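Local coordinates for putative extracellular solute-binding protein (Bordetella bronchiseptica, PDB 4P56) that probably serves as the periplasmic solute-binding component of a TRAP transporter and binds mandelate in its pocket, at residues K55-R60 against K252-T257; S118-D123 against A330-E335; L130-H135 against K321-P326. All blocks are in the same frame, centred on the assembly; numbering follows the deposited sequence.

Interaction 1 (K55-R60 against K252-T257); sequences KATDGR and KQDQDT
Atom OD1 of Asp254 is gripped twice, by NH2 of Arg60 at 2.9 Å and by a water molecule that donates to it at 2.7 Å. The other oxygen of that carboxylate, OD2, receives NE of Arg60 at 2.8 Å. Both N-H groups aim almost straight at their acceptors (174° for NH2, 171° for NE), and each oxygen offers its syn lone pair. With the guanidinium and carboxylate nearly coplanar, this is a two-pronged, side-on salt bridge. A bend in the arginine chain (chi3 -53°) turns the NE/NH2 edge of the guanidinium toward helix 252-260. One face of the group lies against its own loop, where Thr57 O sits 3.1 Å above the guanidinium plane and over its centre. The same carbonyl accepts Arg60 N, closing the type I' turn from Thr57 to Arg60 that follows helix 40-56.

Methyl groups pack beside the salt bridge. Thr57 CG2 touches both Asp254 OD1, at 3.5 Å, and Thr257 CG2, at 4.0 Å, while Ala56 CB meets Thr257 CG2 at 3.7 Å. The Thr57 hydroxyl is engaged elsewhere, bonding to Ile53 O and Val61 N and so tying the helix end to the chain beyond the turn. The water on Asp254 OD1 also lies 2.7 Å from Thr257 OG1 and makes a weak bond to Ala56 O.

The contact thus joins the C-terminal end of helix 40-56 to the first turns of helix 252-260, toward the periphery of the chain. Asp254 is buried, yet both its oxygens are satisfied. Its paired bonds, and the helix start on which it sits, would be expected to favour the ionised carboxylate, and the two-point grip fixes the rotation of the guanidinium.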
ATOM      1  N   LYS A  55      -9.169 -12.453  21.462  1.00 13.25           N
ATOM      2  CA  LYS A  55     -10.407 -12.368  22.213  1.00 13.52           C
ATOM      3  C   LYS A  55     -11.551 -13.175  21.591  1.00 16.73           C
ATOM      4  O   LYS A  55     -12.328 -13.783  22.309  1.00 13.42           O
ATOM      5  CB  LYS A  55     -10.828 -10.915  22.375  1.00 13.57           C
ATOM      6  CG  LYS A  55      -9.840 -10.094  23.190  1.00 16.82           C
ATOM      7  CD  LYS A  55     -10.190  -8.597  23.127  1.00 14.64           C
ATOM      8  CE  LYS A  55      -8.999  -7.720  23.577  1.00 25.36           C
ATOM      9  NZ  LYS A  55      -9.246  -6.243  23.389  1.00 15.17           N
ATOM     10  N   ALA A  56     -11.668 -13.154  20.266  1.00 13.61           N
ATOM     11  CA  ALA A  56     -12.749 -13.851  19.579  1.00 16.36           C
ATOM     12  C   ALA A  56     -12.594 -15.384  19.529  1.00 17.14           C
ATOM     13  O   ALA A  56     -13.539 -16.077  19.151  1.00 17.36           O
ATOM     14  CB  ALA A  56     -12.896 -13.300  18.162  1.00 14.71           C
ATOM     15  N   THR A  57     -11.422 -15.911  19.882  1.00 12.46           N
ATOM     16  CA  THR A  57     -11.181 -17.369  19.849  1.00 14.46           C
ATOM     17  C   THR A  57     -10.837 -17.873  21.258  1.00 13.72           C
ATOM     18  O   THR A  57     -10.307 -18.972  21.450  1.00 14.22           O
ATOM     19  CB  THR A  57     -10.016 -17.750  18.924  1.00 15.65           C
ATOM     20  OG1 THR A  57      -8.804 -17.155  19.396  1.00 17.72           O
ATOM     21  CG2 THR A  57     -10.300 -17.328  17.504  1.00 12.08           C
ATOM     22  N   ASP A  58     -11.167 -17.051  22.238  1.00 17.22           N
ATOM     23  CA  ASP A  58     -10.881 -17.325  23.658  1.00 17.90           C
ATOM     24  C   ASP A  58      -9.434 -17.739  23.895  1.00 17.25           C
ATOM     25  O   ASP A  58      -9.174 -18.670  24.643  1.00 17.69           O
ATOM     26  CB  ASP A  58     -11.796 -18.393  24.226  1.00 25.47           C
ATOM     27  CG  ASP A  58     -11.559 -18.608  25.753  1.00 31.27           C
ATOM     28  OD1 ASP A  58     -11.264 -17.605  26.473  1.00 20.41           O
ATOM     29  OD2 ASP A  58     -11.631 -19.772  26.219  1.00 26.76           O
ATOM     30  N   GLY A  59      -8.496 -17.055  23.244  1.00 16.99           N
ATOM     31  CA  GLY A  59      -7.088 -17.358  23.412  1.00 17.23           C
ATOM     32  C   GLY A  59      -6.606 -18.536  22.605  1.00 18.95           C
ATOM     33  O   GLY A  59      -5.433 -18.861  22.616  1.00 19.73           O
ATOM     34  N   ARG A  60      -7.495 -19.184  21.872  1.00 15.33           N
ATOM     35  CA  ARG A  60      -7.075 -20.381  21.144  1.00 18.65           C
ATOM     36  C   ARG A  60      -6.174 -20.060  19.956  1.00 16.70           C
ATOM     37  O   ARG A  60      -5.406 -20.926  19.493  1.00 22.27           O
ATOM     38  CB  ARG A  60      -8.294 -21.154  20.667  1.00 17.72           C
ATOM     39  CG  ARG A  60      -8.980 -21.910  21.767  1.00 16.61           C
ATOM     40  CD  ARG A  60     -10.072 -22.774  21.212  1.00 18.33           C
ATOM     41  NE  ARG A  60     -10.979 -22.006  20.378  1.00 17.14           N
ATOM     42  CZ  ARG A  60     -12.090 -21.416  20.815  1.00 21.46           C
ATOM     43  NH1 ARG A  60     -12.445 -21.503  22.090  1.00 19.22           N
ATOM     44  NH2 ARG A  60     -12.853 -20.728  19.971  1.00 17.88           N
ATOM     45  N   LYS A 252     -12.305 -25.596  12.647  1.00 21.79           N
ATOM     46  CA  LYS A 252     -13.193 -24.994  11.668  1.00 24.22           C
ATOM     47  C   LYS A 252     -13.822 -23.705  12.187  1.00 21.87           C
ATOM     48  O   LYS A 252     -13.937 -22.743  11.432  1.00 20.30           O
ATOM     49  CB  LYS A 252     -14.306 -25.952  11.260  1.00 21.94           C
ATOM     50  CG  LYS A 252     -15.359 -25.305  10.343  1.00 26.56           C
ATOM     51  CD  LYS A 252     -14.750 -24.880   9.021  1.00 31.89           C
ATOM     52  CE  LYS A 252     -15.828 -24.513   8.001  1.00 44.09           C
ATOM     53  NZ  LYS A 252     -15.303 -23.668   6.889  1.00 41.63           N
ATOM     54  N   GLN A 253     -14.242 -23.692  13.455  1.00 17.76           N
ATOM     55  CA  GLN A 253     -14.897 -22.513  14.006  1.00 17.38           C
ATOM     56  C   GLN A 253     -13.919 -21.346  14.009  1.00 15.66           C
ATOM     57  O   GLN A 253     -14.286 -20.222  13.725  1.00 17.98           O
ATOM     58  CB  GLN A 253     -15.389 -22.776  15.436  1.00 18.52           C
ATOM     59  CG  GLN A 253     -15.908 -21.547  16.170  1.00 25.21           C
ATOM     60  CD  GLN A 253     -16.195 -21.792  17.657  1.00 32.61           C
ATOM     61  OE1 GLN A 253     -15.661 -22.712  18.273  1.00 32.00           O
ATOM     62  NE2 GLN A 253     -17.031 -20.944  18.233  1.00 40.97           N
ATOM     63  N   ASP A 254     -12.668 -21.629  14.339  1.00 16.12           N
ATOM     64  CA  ASP A 254     -11.669 -20.582  14.479  1.00 13.70           C
ATOM     65  C   ASP A 254     -11.163 -20.118  13.103  1.00 15.53           C
ATOM     66  O   ASP A 254     -10.847 -18.941  12.901  1.00 13.44           O
ATOM     67  CB  ASP A 254     -10.525 -21.031  15.398  1.00 15.47           C
ATOM     68  CG  ASP A 254     -10.921 -21.007  16.892  1.00 14.88           C
ATOM     69  OD1 ASP A 254     -11.947 -20.404  17.252  1.00 17.20           O
ATOM     70  OD2 ASP A 254     -10.168 -21.538  17.721  1.00 20.82           O
ATOM     71  N   GLN A 255     -11.132 -21.034  12.141  1.00 15.38           N
ATOM     72  CA  GLN A 255     -10.869 -20.651  10.757  1.00 13.25           C
ATOM     73  C   GLN A 255     -11.933 -19.651  10.302  1.00 14.58           C
ATOM     74  O   GLN A 255     -11.607 -18.600   9.766  1.00 14.85           O
ATOM     75  CB  GLN A 255     -10.873 -21.880   9.846  1.00 16.12           C
ATOM     76  CG  GLN A 255      -9.676 -22.813  10.032  1.00 15.66           C
ATOM     77  CD  GLN A 255      -9.814 -24.088   9.200  1.00 22.90           C
ATOM     78  OE1 GLN A 255     -10.724 -24.206   8.396  1.00 21.98           O
ATOM     79  NE2 GLN A 255      -8.903 -25.029   9.388  1.00 33.71           N
ATOM     80  N   ASP A 256     -13.196 -19.973  10.551  1.00 13.81           N
ATOM     81  CA  ASP A 256     -14.308 -19.088  10.173  1.00 14.19           C
ATOM     82  C   ASP A 256     -14.188 -17.734  10.854  1.00 13.25           C
ATOM     83  O   ASP A 256     -14.396 -16.694  10.223  1.00 12.93           O
ATOM     84  CB  ASP A 256     -15.646 -19.707  10.555  1.00 16.17           C
ATOM     85  CG  ASP A 256     -16.060 -20.829   9.634  1.00 23.42           C
ATOM     86  OD1 ASP A 256     -15.416 -21.024   8.577  1.00 24.52           O
ATOM     87  OD2 ASP A 256     -17.051 -21.513   9.981  1.00 24.62           O
ATOM     88  N   THR A 257     -13.833 -17.752  12.131  1.00 13.01           N
ATOM     89  CA  THR A 257     -13.622 -16.515  12.883  1.00 12.35           C
ATOM     90  C   THR A 257     -12.481 -15.674  12.301  1.00 12.91           C
ATOM     91  O   THR A 257     -12.643 -14.478  12.077  1.00 10.80           O
ATOM     92  CB  THR A 257     -13.371 -16.808  14.394  1.00 14.46           C
ATOM     93  OG1 THR A 257     -14.555 -17.362  14.938  1.00 15.29           O
ATOM     94  CG2 THR A 257     -13.013 -15.537  15.163  1.00 17.25           C
TER
HETATM   95  O   HOH W   1     -14.039 -18.761  17.168  1.00 21.24           O

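Interaction 2 (S118-D123 against A330-E335); sequences SIAAWD and ASFRAE
Ala120 and Phe332 meet where helices 114-129 and 325-340 pack as an antiparallel pair within the α/β fold of this family 7 solute-binding protein. The local axes run at 155° to each other and approach to 9.0 Å, and the backbones come nearest where Ala120 faces Phe332.

The apolar part is built on that alanine. With CG anti to the backbone N (chi1 169°), the Phe332 ring swings toward helix 114-129, and its CD1 comes 3.6 Å from Ala120 CB. The ring turns its edge to the backbone, with CE1 3.8 Å from Ala121 N. Phe104 meets the same ring in a T-shaped stack, and Ala105 from the same loop also touches it, so that loop adds to the packing round Phe332.

The polar part lies one turn further on. Glu335 is fully extended, with CG anti to its backbone N (chi1 -180°), and stretches across to helix 114-129, passing Ala120; its CD lies 3.7 Å from Ala120 CA. The chain ends beside Asp123, where the two side chains cross at about a right angle with their carboxylates nearly coplanar. Asp123 OD2 and Glu335 OE2 are 2.5 Å apart, a separation that would be unfavourable for two full charges and suggests that one of the acids is probably protonated. Arg264, from helix 263-285, forms a salt bridge with Asp123 OD2 and a long, weak ion pair with Glu335 OE2. Its positive charge would ease the crowding of acidic oxygens and brings a third helix to the site.

Hydrocarbon atoms flank the glutamate oxygens as well: Asp123 CB lies 3.4 Å from Glu335 OE1, and the Ile119 methyl CG2 stands 3.5 Å from Glu335 OE2.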
ATOM      1  N   SER A 118      -9.062   1.070   0.681  1.00 13.85           N
ATOM      2  CA  SER A 118      -8.848  -0.272   1.206  1.00  9.50           C
ATOM      3  C   SER A 118     -10.118  -1.103   1.076  1.00 13.75           C
ATOM      4  O   SER A 118     -10.100  -2.235   0.605  1.00  9.32           O
ATOM      5  CB  SER A 118      -8.464  -0.228   2.695  1.00 10.00           C
ATOM      6  OG  SER A 118      -7.207   0.390   2.896  1.00 10.97           O
ATOM      7  N   ILE A 119     -11.228  -0.547   1.536  1.00 10.58           N
ATOM      8  CA  ILE A 119     -12.484  -1.281   1.520  1.00 10.13           C
ATOM      9  C   ILE A 119     -12.872  -1.597   0.086  1.00  9.41           C
ATOM     10  O   ILE A 119     -13.215  -2.729  -0.223  1.00 11.84           O
ATOM     11  CB  ILE A 119     -13.603  -0.497   2.211  1.00 12.28           C
ATOM     12  CG1 ILE A 119     -13.343  -0.487   3.710  1.00 13.09           C
ATOM     13  CG2 ILE A 119     -14.956  -1.149   1.930  1.00 12.82           C
ATOM     14  CD1 ILE A 119     -14.084   0.571   4.433  1.00 13.84           C
ATOM     15  N   ALA A 120     -12.802  -0.604  -0.788  1.00  9.60           N
ATOM     16  CA  ALA A 120     -13.207  -0.805  -2.172  1.00 10.17           C
ATOM     17  C   ALA A 120     -12.238  -1.740  -2.884  1.00  9.53           C
ATOM     18  O   ALA A 120     -12.649  -2.584  -3.691  1.00  9.70           O
ATOM     19  CB  ALA A 120     -13.321   0.549  -2.907  1.00 10.24           C
ATOM     20  N   ALA A 121     -10.954  -1.648  -2.565  1.00  9.55           N
ATOM     21  CA  ALA A 121      -9.981  -2.544  -3.201  1.00  8.95           C
ATOM     22  C   ALA A 121     -10.236  -3.994  -2.827  1.00  8.88           C
ATOM     23  O   ALA A 121     -10.258  -4.866  -3.690  1.00  9.03           O
ATOM     24  CB  ALA A 121      -8.563  -2.162  -2.838  1.00  8.65           C
ATOM     25  N   TRP A 122     -10.385  -4.268  -1.537  1.00  8.72           N
ATOM     26  CA  TRP A 122     -10.670  -5.632  -1.104  1.00  8.72           C
ATOM     27  C   TRP A 122     -11.991  -6.140  -1.667  1.00  9.07           C
ATOM     28  O   TRP A 122     -12.070  -7.266  -2.140  1.00  9.20           O
ATOM     29  CB  TRP A 122     -10.680  -5.778   0.425  1.00  8.59           C
ATOM     30  CG  TRP A 122     -11.254  -7.110   0.779  1.00  8.71           C
ATOM     31  CD1 TRP A 122     -12.472  -7.365   1.317  1.00 10.18           C
ATOM     32  CD2 TRP A 122     -10.642  -8.387   0.528  1.00  8.72           C
ATOM     33  NE1 TRP A 122     -12.658  -8.729   1.428  1.00  9.03           N
ATOM     34  CE2 TRP A 122     -11.546  -9.373   0.948  1.00  8.92           C
ATOM     35  CE3 TRP A 122      -9.406  -8.779  -0.020  1.00  8.65           C
ATOM     36  CZ2 TRP A 122     -11.262 -10.740   0.849  1.00  9.07           C
ATOM     37  CZ3 TRP A 122      -9.123 -10.121  -0.139  1.00  8.83           C
ATOM     38  CH2 TRP A 122     -10.040 -11.100   0.304  1.00 13.30           C
ATOM     39  N   ASP A 123     -13.041  -5.347  -1.575  1.00  9.32           N
ATOM     40  CA  ASP A 123     -14.350  -5.825  -2.002  1.00 11.81           C
ATOM     41  C   ASP A 123     -14.259  -6.202  -3.484  1.00 10.65           C
ATOM     42  O   ASP A 123     -14.819  -7.210  -3.919  1.00 10.28           O
ATOM     43  CB  ASP A 123     -15.442  -4.773  -1.769  1.00 11.45           C
ATOM     44  CG  ASP A 123     -15.903  -4.691  -0.300  1.00 21.21           C
ATOM     45  OD1 ASP A 123     -15.579  -5.593   0.493  1.00 17.82           O
ATOM     46  OD2 ASP A 123     -16.615  -3.720   0.069  1.00 19.06           O
ATOM     47  N   ALA A 330     -15.531  -0.822 -12.830  1.00 12.79           N
ATOM     48  CA  ALA A 330     -16.749  -0.070 -12.595  1.00 13.82           C
ATOM     49  C   ALA A 330     -17.221  -0.237 -11.149  1.00 14.12           C
ATOM     50  O   ALA A 330     -17.689   0.699 -10.518  1.00 15.19           O
ATOM     51  CB  ALA A 330     -17.827  -0.527 -13.574  1.00 14.15           C
ATOM     52  N   SER A 331     -17.083  -1.443 -10.624  1.00 13.45           N
ATOM     53  CA  SER A 331     -17.504  -1.716  -9.273  1.00 17.36           C
ATOM     54  C   SER A 331     -16.642  -0.949  -8.266  1.00 19.78           C
ATOM     55  O   SER A 331     -17.147  -0.319  -7.327  1.00 15.47           O
ATOM     56  CB  SER A 331     -17.375  -3.214  -9.021  1.00 15.80           C
ATOM     57  OG  SER A 331     -17.859  -3.554  -7.734  1.00 14.43           O
ATOM     58  N   PHE A 332     -15.332  -1.030  -8.457  1.00 13.63           N
ATOM     59  CA  PHE A 332     -14.415  -0.308  -7.589  1.00 14.14           C
ATOM     60  C   PHE A 332     -14.730   1.197  -7.603  1.00 15.14           C
ATOM     61  O   PHE A 332     -14.756   1.818  -6.563  1.00 16.12           O
ATOM     62  CB  PHE A 332     -12.977  -0.537  -7.989  1.00 13.61           C
ATOM     63  CG  PHE A 332     -12.004   0.384  -7.298  1.00 14.45           C
ATOM     64  CD1 PHE A 332     -11.566   0.120  -5.996  1.00 15.10           C
ATOM     65  CD2 PHE A 332     -11.495   1.491  -7.960  1.00 14.91           C
ATOM     66  CE1 PHE A 332     -10.658   0.961  -5.367  1.00 16.12           C
ATOM     67  CE2 PHE A 332     -10.578   2.342  -7.325  1.00 15.97           C
ATOM     68  CZ  PHE A 332     -10.159   2.070  -6.037  1.00 16.53           C
ATOM     69  N   ARG A 333     -14.942   1.770  -8.785  1.00 15.13           N
ATOM     70  CA  ARG A 333     -15.139   3.221  -8.894  1.00 16.37           C
ATOM     71  C   ARG A 333     -16.409   3.647  -8.244  1.00 20.25           C
ATOM     72  O   ARG A 333     -16.463   4.720  -7.623  1.00 19.77           O
ATOM     73  CB  ARG A 333     -15.122   3.682 -10.353  1.00 16.49           C
ATOM     74  CG  ARG A 333     -13.714   3.635 -10.882  1.00 16.04           C
ATOM     75  CD  ARG A 333     -13.607   3.818 -12.372  1.00 19.64           C
ATOM     76  NE  ARG A 333     -12.198   3.999 -12.640  1.00 29.59           N
ATOM     77  CZ  ARG A 333     -11.642   4.036 -13.841  1.00 38.01           C
ATOM     78  NH1 ARG A 333     -12.389   3.888 -14.937  1.00 34.74           N
ATOM     79  NH2 ARG A 333     -10.326   4.217 -13.923  1.00 29.58           N
ATOM     80  N   ALA A 334     -17.449   2.834  -8.404  1.00 17.37           N
ATOM     81  CA  ALA A 334     -18.741   3.188  -7.835  1.00 18.90           C
ATOM     82  C   ALA A 334     -18.630   3.127  -6.326  1.00 19.54           C
ATOM     83  O   ALA A 334     -19.118   4.003  -5.611  1.00 21.19           O
ATOM     84  CB  ALA A 334     -19.805   2.244  -8.310  1.00 18.85           C
ATOM     85  N   GLU A 335     -17.948   2.106  -5.841  1.00 18.49           N
ATOM     86  CA  GLU A 335     -17.879   1.899  -4.401  1.00 19.36           C
ATOM     87  C   GLU A 335     -17.009   2.953  -3.694  1.00 20.09           C
ATOM     88  O   GLU A 335     -17.373   3.455  -2.623  1.00 21.69           O
ATOM     89  CB  GLU A 335     -17.374   0.496  -4.098  1.00 18.40           C
ATOM     90  CG  GLU A 335     -17.285   0.222  -2.605  1.00 19.64           C
ATOM     91  CD  GLU A 335     -16.894  -1.209  -2.297  1.00 23.77           C
ATOM     92  OE1 GLU A 335     -16.731  -2.007  -3.253  1.00 23.27           O
ATOM     93  OE2 GLU A 335     -16.765  -1.526  -1.096  1.00 23.26           O
TER

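Interaction 3 (L130-H135 against K321-P326); sequences LKADEH and KGIDGP
Lys131 places CG between its backbone N and carbonyl carbon (chi1 60°) and is extended from there on, which lays its aliphatic chain alongside Gly322 and Ile323. Lys321 instead bends at chi2 (-68°), folding back so that its amine comes within reach of a water that sits on the backbone of Ala132. Lys131 touches the other segment with its methylenes, whereas Lys321 does so with CB and, through that water, with its amine.

The methylene CE of Lys131 comes 3.4 Å from Gly322 O, with NZ slightly farther from that oxygen at 3.6 Å. The same CE also lies 4.2 Å from Ile323 CG2. Ala132, at the end of the short 3-10 turn that follows helix 114-129, points its methyl across the contact: CB lies 4.0 Å from Lys321 CB and 4.3 Å from Ile323 CG2. Ile323 is buried, and it also packs on Leu129 and Ala318, making it an apolar link between the ends of helices 114-129 and 310-320.

The second segment is a helix-to-helix connection. Gly322, with positive phi, closes helix 310-320 in a Schellman motif, and Asp324 then takes the N-cap position of helix 325-340, its OD1 accepting from Ala327 N.

No direct hydrogen bond spans the two segments. A water bridges them, donating to Ala132 O at 2.6 Å and accepting from Lys321 NZ at 2.8 Å. Glu134 OE2 stands 5.6 Å from Lys321 NZ and is bound to Leu101 N, while its OE1 is hydrogen-bonded to Tyr125 OH. The chemistry implies a surface joint held by modest methyl and methylene packing plus one water bridge, with the nearby glutamate acting on the lysine charge, if at all, only at longer range.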
ATOM      1  N   LEU A 130     -10.112 -12.993  -7.296  1.00 10.63           N
ATOM      2  CA  LEU A 130      -9.497 -14.078  -6.537  1.00 12.19           C
ATOM      3  C   LEU A 130      -9.164 -15.282  -7.417  1.00 12.49           C
ATOM      4  O   LEU A 130      -8.156 -15.957  -7.183  1.00 12.69           O
ATOM      5  CB  LEU A 130     -10.411 -14.545  -5.401  1.00 15.63           C
ATOM      6  CG  LEU A 130     -10.619 -13.605  -4.206  1.00 14.49           C
ATOM      7  CD1 LEU A 130     -11.492 -14.295  -3.220  1.00 10.97           C
ATOM      8  CD2 LEU A 130      -9.317 -13.203  -3.535  1.00 18.69           C
ATOM      9  N   LYS A 131     -10.030 -15.583  -8.394  1.00 11.20           N
ATOM     10  CA  LYS A 131      -9.850 -16.754  -9.247  1.00 11.87           C
ATOM     11  C   LYS A 131      -8.588 -16.758 -10.109  1.00 11.69           C
ATOM     12  O   LYS A 131      -8.153 -17.818 -10.552  1.00 12.18           O
ATOM     13  CB  LYS A 131     -11.093 -16.998 -10.129  1.00 16.44           C
ATOM     14  CG  LYS A 131     -11.442 -15.857 -11.076  1.00 25.77           C
ATOM     15  CD  LYS A 131     -12.724 -16.180 -11.838  1.00 32.51           C
ATOM     16  CE  LYS A 131     -12.867 -15.351 -13.093  1.00 35.19           C
ATOM     17  NZ  LYS A 131     -14.123 -15.720 -13.830  1.00 42.99           N
ATOM     18  N   ALA A 132      -7.989 -15.588 -10.298  1.00 12.24           N
ATOM     19  CA  ALA A 132      -6.757 -15.453 -11.076  1.00 13.59           C
ATOM     20  C   ALA A 132      -5.488 -15.990 -10.361  1.00 15.84           C
ATOM     21  O   ALA A 132      -4.424 -16.143 -10.991  1.00 14.47           O
ATOM     22  CB  ALA A 132      -6.574 -14.006 -11.432  1.00 13.73           C
ATOM     23  N   ASP A 133      -5.598 -16.220  -9.054  1.00 11.47           N
ATOM     24  CA  ASP A 133      -4.576 -16.917  -8.251  1.00 15.00           C
ATOM     25  C   ASP A 133      -3.252 -16.144  -8.172  1.00  9.92           C
ATOM     26  O   ASP A 133      -2.182 -16.751  -8.113  1.00 12.96           O
ATOM     27  CB  ASP A 133      -4.325 -18.324  -8.843  1.00 13.45           C
ATOM     28  CG  ASP A 133      -3.725 -19.299  -7.855  1.00 21.93           C
ATOM     29  OD1 ASP A 133      -3.884 -19.086  -6.622  1.00 16.14           O
ATOM     30  OD2 ASP A 133      -3.123 -20.308  -8.342  1.00 17.67           O
ATOM     31  N   GLU A 134      -3.307 -14.817  -8.121  1.00  8.88           N
ATOM     32  CA  GLU A 134      -2.067 -14.044  -7.994  1.00  8.41           C
ATOM     33  C   GLU A 134      -1.294 -14.364  -6.709  1.00  8.16           C
ATOM     34  O   GLU A 134      -0.067 -14.235  -6.698  1.00  9.41           O
ATOM     35  CB  GLU A 134      -2.351 -12.555  -8.033  1.00  7.94           C
ATOM     36  CG  GLU A 134      -2.871 -12.047  -9.355  1.00  8.27           C
ATOM     37  CD  GLU A 134      -2.899 -10.555  -9.417  1.00  7.89           C
ATOM     38  OE1 GLU A 134      -3.324  -9.892  -8.410  1.00  7.47           O
ATOM     39  OE2 GLU A 134      -2.452 -10.029 -10.480  1.00  9.28           O
ATOM     40  N   HIS A 135      -1.997 -14.745  -5.634  1.00 12.62           N
ATOM     41  CA  HIS A 135      -1.359 -15.031  -4.332  1.00 13.99           C
ATOM     42  C   HIS A 135      -1.119 -16.537  -4.159  1.00  9.72           C
ATOM     43  O   HIS A 135      -1.319 -17.091  -3.080  1.00 12.80           O
ATOM     44  CB  HIS A 135      -2.226 -14.486  -3.172  1.00 11.12           C
ATOM     45  CG  HIS A 135      -2.358 -12.998  -3.182  1.00  7.38           C
ATOM     46  ND1 HIS A 135      -3.168 -12.325  -4.067  1.00  9.23           N
ATOM     47  CD2 HIS A 135      -1.733 -12.065  -2.443  1.00  7.47           C
ATOM     48  CE1 HIS A 135      -3.026 -11.020  -3.874  1.00 12.63           C
ATOM     49  NE2 HIS A 135      -2.154 -10.847  -2.905  1.00  7.24           N
ATOM     50  N   LYS A 321      -6.032 -12.564 -17.631  1.00  9.41           N
ATOM     51  CA  LYS A 321      -6.214 -13.397 -16.470  1.00  9.25           C
ATOM     52  C   LYS A 321      -7.609 -13.991 -16.393  1.00 11.18           C
ATOM     53  O   LYS A 321      -7.939 -14.673 -15.411  1.00  9.89           O
ATOM     54  CB  LYS A 321      -5.944 -12.619 -15.175  1.00  9.03           C
ATOM     55  CG  LYS A 321      -4.487 -12.279 -14.957  1.00  9.08           C
ATOM     56  CD  LYS A 321      -3.639 -13.524 -14.695  1.00 10.64           C
ATOM     57  CE  LYS A 321      -2.228 -13.127 -14.230  1.00 10.18           C
ATOM     58  NZ  LYS A 321      -1.321 -14.265 -13.940  1.00 10.44           N
ATOM     59  N   GLY A 322      -8.450 -13.719 -17.381  1.00  9.62           N
ATOM     60  CA  GLY A 322      -9.745 -14.365 -17.420  1.00  9.97           C
ATOM     61  C   GLY A 322     -10.780 -13.731 -16.504  1.00 10.51           C
ATOM     62  O   GLY A 322     -11.785 -14.343 -16.183  1.00 10.57           O
ATOM     63  N   ILE A 323     -10.560 -12.496 -16.097  1.00 10.03           N
ATOM     64  CA  ILE A 323     -11.554 -11.843 -15.233  1.00 13.58           C
ATOM     65  C   ILE A 323     -12.330 -10.780 -15.982  1.00 13.47           C
ATOM     66  O   ILE A 323     -11.928 -10.365 -17.087  1.00 15.24           O
ATOM     67  CB  ILE A 323     -10.912 -11.232 -13.993  1.00 23.66           C
ATOM     68  CG1 ILE A 323     -10.097 -10.020 -14.371  1.00 29.05           C
ATOM     69  CG2 ILE A 323     -10.091 -12.253 -13.205  1.00 24.99           C
ATOM     70  CD1 ILE A 323     -10.833  -8.792 -14.024  1.00 33.69           C
ATOM     71  N   ASP A 324     -13.452 -10.353 -15.390  1.00 15.76           N
ATOM     72  CA  ASP A 324     -14.277  -9.273 -15.939  1.00 19.21           C
ATOM     73  C   ASP A 324     -13.733  -7.877 -15.570  1.00 15.46           C
ATOM     74  O   ASP A 324     -14.110  -7.275 -14.564  1.00 17.87           O
ATOM     75  CB  ASP A 324     -15.729  -9.398 -15.475  1.00 17.95           C
ATOM     76  CG  ASP A 324     -16.678  -8.492 -16.273  1.00 18.33           C
ATOM     77  OD1 ASP A 324     -16.211  -7.530 -16.929  1.00 19.46           O
ATOM     78  OD2 ASP A 324     -17.894  -8.732 -16.215  1.00 21.30           O
ATOM     79  N   GLY A 325     -12.848  -7.391 -16.415  1.00 10.45           N
ATOM     80  CA  GLY A 325     -12.110  -6.167 -16.165  1.00 10.66           C
ATOM     81  C   GLY A 325     -13.054  -4.992 -16.007  1.00 10.81           C
ATOM     82  O   GLY A 325     -12.985  -4.297 -15.002  1.00 10.85           O
ATOM     83  N   PRO A 326     -13.915  -4.754 -17.013  1.00 11.18           N
ATOM     84  CA  PRO A 326     -14.819  -3.604 -16.965  1.00 11.76           C
ATOM     85  C   PRO A 326     -15.739  -3.649 -15.764  1.00 11.75           C
ATOM     86  O   PRO A 326     -15.973  -2.593 -15.193  1.00 13.23           O
ATOM     87  CB  PRO A 326     -15.580  -3.697 -18.306  1.00 12.45           C
ATOM     88  CG  PRO A 326     -14.535  -4.248 -19.234  1.00 12.44           C
ATOM     89  CD  PRO A 326     -13.779  -5.278 -18.387  1.00 11.53           C
TER
HETATM   90  O   HOH W   2      -1.963 -15.568 -11.579  1.00 11.64           O

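How the interactions relate
From the N terminus, the chain first leaves helix 40-56 through 55-60, whose partner 252-257 comes much later. Before interaction 1 closes, the chain passes 118-123 and 130-135, so interaction 1 crosses both other contacts along the chain. Beyond 252-257, the chain reaches 321-326, which closes interaction 3, and then 330-335, which closes interaction 2. Interaction 3 is the inner of these two loops, and together they bring the C-terminal helices 310-320 and 325-340 against helix 114-129 and the turn after it. Their centres are about 15 Å apart. Interaction 1 stands separately, its centre about 28 Å from that of interaction 2 and about 30 Å from that of interaction 3, joining helices 40-56 and 252-260.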